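Local coordinates for protein aryl esterase (Mycobacterium smegmatis, PDB 2Q0Q) that hydrolyses aryl esters and also catalyses acyl transfer to alcohols in water, as an oligomeric member of the SGNH hydrolase family, at residues G[109-112]-G[113-117]; G[162-165]-G[166-170]; G[100-103]-G[104-108]. All coordinates share one frame; numbering follows the deposited sequence.

Contact 1. Residues G[109-112]-G[113-117]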
loop_
_atom_site.group_PDB
_atom_site.type_symbol
_atom_site.label_atom_id
_atom_site.label_comp_id
_atom_site.label_asym_id
_atom_site.label_seq_id
_atom_site.Cartn_x
_atom_site.Cartn_y
_atom_site.Cartn_z
ATOM N N LEU G 109 7.181 -23.322 4.706
ATOM C CA LEU G 109 6.586 -22.615 3.581
ATOM C C LEU G 109 7.483 -21.464 3.089
ATOM O O LEU G 109 7.625 -21.268 1.880
ATOM C CB LEU G 109 5.181 -22.138 3.939
ATOM C CG LEU G 109 4.130 -23.254 3.990
ATOM C CD1 LEU G 109 2.948 -22.820 4.837
ATOM C CD2 LEU G 109 3.669 -23.647 2.596
ATOM N N GLY G 110 8.117 -20.744 4.014
ATOM C CA GLY G 110 9.092 -19.722 3.643
ATOM C C GLY G 110 10.271 -20.338 2.906
ATOM O O GLY G 110 10.710 -19.824 1.892
HETATM N N MSE G 111 10.781 -21.460 3.411
HETATM C CA MSE G 111 11.805 -22.225 2.699
HETATM C C MSE G 111 11.345 -22.659 1.305
HETATM O O MSE G 111 12.127 -22.596 0.364
HETATM C CB MSE G 111 12.249 -23.445 3.537
HETATM C CG MSE G 111 13.268 -24.367 2.829
HETATM SE SE MSE G 111 14.979 -23.465 2.324
HETATM C CE MSE G 111 15.876 -23.531 4.100
ATOM N N SER G 112 10.084 -23.077 1.161
ATOM C CA SER G 112 9.547 -23.485 -0.165
ATOM C C SER G 112 9.577 -22.344 -1.205
ATOM O O SER G 112 9.834 -22.581 -2.376
ATOM C CB SER G 112 8.117 -24.044 -0.053
ATOM O OG SER G 112 7.104 -23.024 -0.017
ATOM N N VAL G 113 9.314 -21.125 -0.750
ATOM C CA VAL G 113 9.480 -19.938 -1.586
ATOM C C VAL G 113 10.928 -19.811 -2.098
ATOM O O VAL G 113 11.145 -19.572 -3.282
ATOM C CB VAL G 113 9.050 -18.660 -0.815
ATOM C CG1 VAL G 113 9.428 -17.396 -1.583
ATOM C CG2 VAL G 113 7.546 -18.676 -0.536
ATOM N N LEU G 114 11.905 -19.959 -1.211
ATOM C CA LEU G 114 13.316 -19.868 -1.600
ATOM C C LEU G 114 13.715 -20.981 -2.607
ATOM O O LEU G 114 14.382 -20.719 -3.627
ATOM C CB LEU G 114 14.207 -19.905 -0.345
ATOM C CG LEU G 114 14.004 -18.766 0.676
ATOM C CD1 LEU G 114 14.894 -18.932 1.882
ATOM C CD2 LEU G 114 14.273 -17.431 0.066
ATOM N N VAL G 115 13.282 -22.212 -2.345
ATOM C CA VAL G 115 13.524 -23.300 -3.288
ATOM C C VAL G 115 12.930 -23.000 -4.635
ATOM O O VAL G 115 13.595 -23.133 -5.649
ATOM C CB VAL G 115 12.959 -24.646 -2.772
ATOM C CG1 VAL G 115 13.158 -25.775 -3.809
ATOM C CG2 VAL G 115 13.624 -25.030 -1.457
ATOM N N THR G 116 11.698 -22.539 -4.634
ATOM C CA THR G 116 11.022 -22.196 -5.891
ATOM C C THR G 116 11.769 -21.105 -6.662
ATOM O O THR G 116 11.922 -21.204 -7.901
ATOM C CB THR G 116 9.552 -21.790 -5.627
ATOM O OG1 THR G 116 8.857 -22.897 -5.045
ATOM C CG2 THR G 116 8.844 -21.419 -6.906
ATOM N N GLN G 117 12.263 -20.103 -5.936
ATOM C CA GLN G 117 13.137 -19.060 -6.538
ATOM C C GLN G 117 14.413 -19.652 -7.187
ATOM O O GLN G 117 14.853 -19.200 -8.262
ATOM C CB GLN G 117 13.505 -17.999 -5.500
ATOM C CG GLN G 117 12.358 -17.124 -5.019
ATOM C CD GLN G 117 12.746 -16.157 -3.906
ATOM O OE1 GLN G 117 13.767 -16.327 -3.238
ATOM N NE2 GLN G 117 11.921 -15.105 -3.716
#
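The carbonyl oxygen of S112 is gripped twice by T116, one helical turn further on. T116 N donates to S112 O at 2.9 Å in the ordinary i to i+4 bond, and the hydroxyl T116 OG1 donates to that same oxygen, also at 2.9 Å. The two donors arrive from opposite faces of the carbonyl plane. T116 chi1 of -62° sets OG1 beside its own backbone N, from where it can fold back onto the preceding turn. S112, with chi1 of 83°, returns its OG to a carbonyl three residues back, L109 O, at 2.6 Å; that oxygen also accepts from V113 N at 3.1 Å. Serine and threonine thus suit a helix interior, since each can return its hydroxyl to the backbone.

The face carrying M111 and V115 is the tightly packed one. M111, a selenomethionine, lays its SE 4.3 Å from V115 CG2, while that methyl also sits 3.4 Å from M111 O. Their backbones are tied by V115 N to M111 O at 3.0 Å, whereas the bond from L114 N to G110 O is weak. The long, flexible side chain of methionine (here selenomethionine) and the beta-branched valine suit this buried apolar face. The side carrying V113 and T116 is looser and partly open to solvent, although P63 of a second subunit packs on V113.

In the fold, this is the middle of helix 104-119: M111 and V115 lean on strand 133-138 of the parallel sheet, M111, S112, V115 and T116 also border helix 164-175, and V113, L114 and Q117 touch helix 70-81.

Contact 2. Residues G[162-165]-G[166-170]; sequences TELA and RVYSA
L164 runs alongside Y168, both side chains pointing the same way, and its CD2 methyl lies 4.0 Å from Y168 CE1. The same methyl comes within 4.1 Å of V167 CG2, so one leucine branch serves two neighbours on the next turn. A branched leucine suits this buried side, which meets I107 of helix 104-119. Y168 fits there because its ring supplies apolar bulk while its hydroxyl, carried to the far end, hydrogen-bonds to L91 O.

The backbone is the first turns of helix 164-175, which packs against the parallel sheet of the SGNH hydrolase fold. V167 N donates to E163 O at 3.1 Å and Y168 N to L164 O at 2.8 Å. Water 1 joins the opening turn by donating to T162 O and accepting from R166 N.

On the outer side E163 and R166 form an i to i+3 salt bridge. R166 approaches side-on with NE and NH2, both aimed at the single oxygen OE2. The NE to OE2 distance is 3.3 Å, and the oxygen lies in the guanidinium plane although the carboxylate is turned 48° from it. Bends at E163 chi2 (-54°) and R166 chi3 (63°) fold the two chains toward each other. Water 2 donates to E163 OE2 at 2.8 Å and accepts a weak bond from R166 NE, while V167 CG1 lies over one guanidinium face, 4.1 Å above its plane and offset toward its rim.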
loop_
_atom_site.group_PDB
_atom_site.type_symbol
_atom_site.label_atom_id
_atom_site.label_comp_id
_atom_site.label_asym_id
_atom_site.label_seq_id
_atom_site.Cartn_x
_atom_site.Cartn_y
_atom_site.Cartn_z
ATOM N N THR G 162 13.814 -27.943 16.624
ATOM C CA THR G 162 13.875 -29.422 16.670
ATOM C C THR G 162 12.973 -30.068 15.602
ATOM O O THR G 162 13.129 -31.235 15.285
ATOM C CB THR G 162 13.460 -29.996 18.036
ATOM O OG1 THR G 162 12.045 -29.848 18.223
ATOM C CG2 THR G 162 14.233 -29.347 19.190
ATOM N N GLU G 163 12.001 -29.316 15.084
ATOM C CA GLU G 163 11.052 -29.808 14.063
ATOM C C GLU G 163 11.448 -29.513 12.615
ATOM O O GLU G 163 10.794 -30.005 11.692
ATOM C CB GLU G 163 9.663 -29.226 14.310
ATOM C CG GLU G 163 9.109 -29.536 15.707
ATOM C CD GLU G 163 9.124 -31.018 16.010
ATOM O OE1 GLU G 163 9.663 -31.414 17.077
ATOM O OE2 GLU G 163 8.594 -31.788 15.177
ATOM N N LEU G 164 12.495 -28.722 12.412
ATOM C CA LEU G 164 12.806 -28.246 11.055
ATOM C C LEU G 164 13.364 -29.349 10.169
ATOM O O LEU G 164 13.084 -29.398 8.979
ATOM C CB LEU G 164 13.754 -27.058 11.100
ATOM C CG LEU G 164 13.133 -25.806 11.724
ATOM C CD1 LEU G 164 14.150 -24.693 11.845
ATOM C CD2 LEU G 164 11.937 -25.354 10.929
ATOM N N ALA G 165 14.150 -30.271 10.734
ATOM C CA ALA G 165 14.617 -31.377 9.921
ATOM C C ALA G 165 13.415 -32.166 9.382
ATOM O O ALA G 165 13.398 -32.557 8.208
ATOM C CB ALA G 165 15.540 -32.287 10.714
ATOM N N ARG G 166 12.405 -32.381 10.230
ATOM C CA ARG G 166 11.230 -33.124 9.804
ATOM C C ARG G 166 10.453 -32.411 8.694
ATOM O O ARG G 166 10.145 -33.011 7.661
ATOM C CB ARG G 166 10.296 -33.380 10.994
ATOM C CG ARG G 166 9.091 -34.223 10.617
ATOM C CD ARG G 166 8.298 -34.660 11.820
ATOM N NE ARG G 166 7.735 -33.520 12.547
ATOM C CZ ARG G 166 6.603 -32.895 12.223
ATOM N NH1 ARG G 166 5.888 -33.270 11.162
ATOM N NH2 ARG G 166 6.178 -31.868 12.964
ATOM N N VAL G 167 10.113 -31.156 8.941
ATOM C CA VAL G 167 9.283 -30.419 7.996
ATOM C C VAL G 167 10.060 -30.096 6.708
ATOM O O VAL G 167 9.468 -30.134 5.638
ATOM C CB VAL G 167 8.599 -29.123 8.605
ATOM C CG1 VAL G 167 7.722 -29.495 9.797
ATOM C CG2 VAL G 167 9.612 -28.064 8.989
ATOM N N TYR G 168 11.360 -29.792 6.805
ATOM C CA TYR G 168 12.161 -29.526 5.609
ATOM C C TYR G 168 12.399 -30.808 4.807
ATOM O O TYR G 168 12.432 -30.763 3.563
ATOM C CB TYR G 168 13.535 -28.895 5.920
ATOM C CG TYR G 168 13.564 -27.412 6.295
ATOM C CD1 TYR G 168 12.406 -26.689 6.581
ATOM C CD2 TYR G 168 14.786 -26.755 6.425
ATOM C CE1 TYR G 168 12.469 -25.336 6.947
ATOM C CE2 TYR G 168 14.855 -25.415 6.783
ATOM C CZ TYR G 168 13.697 -24.717 7.048
ATOM O OH TYR G 168 13.781 -23.393 7.401
ATOM N N SER G 169 12.572 -31.944 5.495
ATOM C CA SER G 169 12.673 -33.217 4.788
ATOM C C SER G 169 11.402 -33.547 3.996
ATOM O O SER G 169 11.471 -34.006 2.840
ATOM C CB SER G 169 12.982 -34.356 5.742
ATOM O OG SER G 169 13.211 -35.557 5.021
ATOM N N ALA G 170 10.261 -33.324 4.635
ATOM C CA ALA G 170 8.943 -33.486 4.006
ATOM C C ALA G 170 8.817 -32.590 2.794
ATOM O O ALA G 170 8.425 -33.057 1.720
ATOM C CB ALA G 170 7.828 -33.147 4.980
HETATM O O HOH W 1 12.780 -32.744 13.129
HETATM O O HOH W 2 10.296 -33.847 14.370
#

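Contact 3. Residues G[100-103]-G[104-108]; sequences FRRT and PLDIA
T103 chi1 of 66° places OG1 between its backbone N and carbonyl carbon, and D106 chi1 of -65° turns the carboxylate back toward T103. Together they make a capping box at the start of helix 104-119. D106 N donates to T103 OG1 at 3.1 Å, and in return T103 N donates to D106 OD2 at 3.0 Å. The second bond is nearly straight, 172° at the hydrogen, yet it reaches OD2 from above the carboxylate plane. Threonine suits the N-cap as a compact acceptor for an amide of the first turn; P104, lacking an N-H, suits the first helical position, where none is needed.

R102 crosses D106 obliquely by its aliphatic part, with CG 3.7 Å from D106 CB. Its extended chain carries the guanidinium past the carboxylate, to a salt bridge with D95 and a hydrogen bond to N59. D106 OD2 has a second partner, a salt bridge to R101 of a second subunit, so the cap also serves the oligomer interface. Water 3 lies 3.0 Å from T103 OG1 and donates to D106 OD1 at 2.9 Å.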
loop_
_atom_site.group_PDB
_atom_site.type_symbol
_atom_site.label_atom_id
_atom_site.label_comp_id
_atom_site.label_asym_id
_atom_site.label_seq_id
_atom_site.Cartn_x
_atom_site.Cartn_y
_atom_site.Cartn_z
ATOM N N PHE G 100 7.976 -13.467 15.697
ATOM C CA PHE G 100 7.429 -13.850 14.393
ATOM C C PHE G 100 6.176 -14.725 14.506
ATOM O O PHE G 100 5.437 -14.841 13.527
ATOM C CB PHE G 100 8.469 -14.555 13.526
ATOM C CG PHE G 100 9.575 -13.645 13.040
ATOM C CD1 PHE G 100 10.893 -13.956 13.298
ATOM C CD2 PHE G 100 9.290 -12.497 12.304
ATOM C CE1 PHE G 100 11.924 -13.160 12.854
ATOM C CE2 PHE G 100 10.312 -11.690 11.875
ATOM C CZ PHE G 100 11.643 -12.024 12.174
ATOM N N ARG G 101 5.943 -15.317 15.684
ATOM C CA ARG G 101 4.784 -16.177 15.902
ATOM C C ARG G 101 4.601 -17.217 14.792
ATOM O O ARG G 101 3.485 -17.465 14.322
ATOM C CB ARG G 101 3.523 -15.333 16.105
ATOM C CG ARG G 101 3.572 -14.507 17.396
ATOM C CD ARG G 101 2.758 -13.267 17.279
ATOM N NE ARG G 101 2.510 -12.602 18.563
ATOM C CZ ARG G 101 3.220 -11.582 19.068
ATOM N NH1 ARG G 101 4.291 -11.077 18.429
ATOM N NH2 ARG G 101 2.846 -11.057 20.237
ATOM N N ARG G 102 5.708 -17.816 14.370
ATOM C CA ARG G 102 5.674 -18.837 13.318
ATOM C C ARG G 102 5.758 -20.265 13.844
ATOM O O ARG G 102 6.454 -20.542 14.816
ATOM C CB ARG G 102 6.797 -18.626 12.305
ATOM C CG ARG G 102 6.480 -17.579 11.258
ATOM C CD ARG G 102 7.473 -17.591 10.099
ATOM N NE ARG G 102 6.879 -16.919 8.938
ATOM C CZ ARG G 102 7.378 -16.911 7.702
ATOM N NH1 ARG G 102 8.528 -17.501 7.410
ATOM N NH2 ARG G 102 6.703 -16.281 6.747
ATOM N N THR G 103 5.023 -21.147 13.183
ATOM C CA THR G 103 5.099 -22.590 13.404
ATOM C C THR G 103 6.166 -23.162 12.467
ATOM O O THR G 103 6.582 -22.499 11.524
ATOM C CB THR G 103 3.751 -23.260 13.066
ATOM O OG1 THR G 103 3.490 -23.134 11.662
ATOM C CG2 THR G 103 2.600 -22.610 13.865
ATOM N N PRO G 104 6.630 -24.405 12.733
ATOM C CA PRO G 104 7.546 -25.058 11.782
ATOM C C PRO G 104 6.988 -25.129 10.357
ATOM O O PRO G 104 7.743 -24.986 9.400
ATOM C CB PRO G 104 7.728 -26.464 12.370
ATOM C CG PRO G 104 7.494 -26.267 13.822
ATOM C CD PRO G 104 6.418 -25.228 13.935
ATOM N N LEU G 105 5.677 -25.320 10.230
ATOM C CA LEU G 105 5.028 -25.307 8.914
ATOM C C LEU G 105 5.189 -23.945 8.222
ATOM O O LEU G 105 5.524 -23.880 7.027
ATOM C CB LEU G 105 3.542 -25.608 9.006
ATOM C CG LEU G 105 2.779 -25.354 7.699
ATOM C CD1 LEU G 105 3.315 -26.232 6.566
ATOM C CD2 LEU G 105 1.289 -25.567 7.910
ATOM N N ASP G 106 4.959 -22.864 8.962
ATOM C CA ASP G 106 5.130 -21.510 8.380
ATOM C C ASP G 106 6.550 -21.319 7.852
ATOM O O ASP G 106 6.771 -20.745 6.777
ATOM C CB ASP G 106 4.886 -20.406 9.400
ATOM C CG ASP G 106 3.462 -20.349 9.893
ATOM O OD1 ASP G 106 2.530 -20.689 9.128
ATOM O OD2 ASP G 106 3.295 -19.929 11.069
ATOM N N ILE G 107 7.513 -21.828 8.616
ATOM C CA ILE G 107 8.921 -21.703 8.252
ATOM C C ILE G 107 9.214 -22.564 7.025
ATOM O O ILE G 107 9.909 -22.154 6.138
ATOM C CB ILE G 107 9.824 -22.108 9.460
ATOM C CG1 ILE G 107 9.483 -21.209 10.647
ATOM C CG2 ILE G 107 11.304 -22.025 9.103
ATOM C CD1 ILE G 107 10.251 -21.515 11.878
ATOM N N ALA G 108 8.693 -23.786 7.002
ATOM C CA ALA G 108 8.882 -24.639 5.835
ATOM C C ALA G 108 8.321 -23.983 4.562
ATOM O O ALA G 108 8.906 -24.071 3.485
ATOM C CB ALA G 108 8.247 -26.026 6.074
HETATM O O HOH W 3 0.832 -22.721 10.403
#

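Contacts 1 and 3 belong to one helix, 104-119: contact 3 starts it and contact 1 forms its middle, while contact 2 opens the neighbouring helix 164-175. Contact 1 is the most buried; the other two are partly buried. Chemistry follows place: hydroxyls returned to backbone carbonyls in mid-helix, a threonine-aspartate cap at one helix start, a glutamate-arginine salt bridge with water at the other. The two helices pack together, Y168 reaching M111 of contact 1, with its CE2 3.4 Å from M111 CE, and I107 of contact 3. P104 lies against E163 and V167. All three contacts also touch a second subunit.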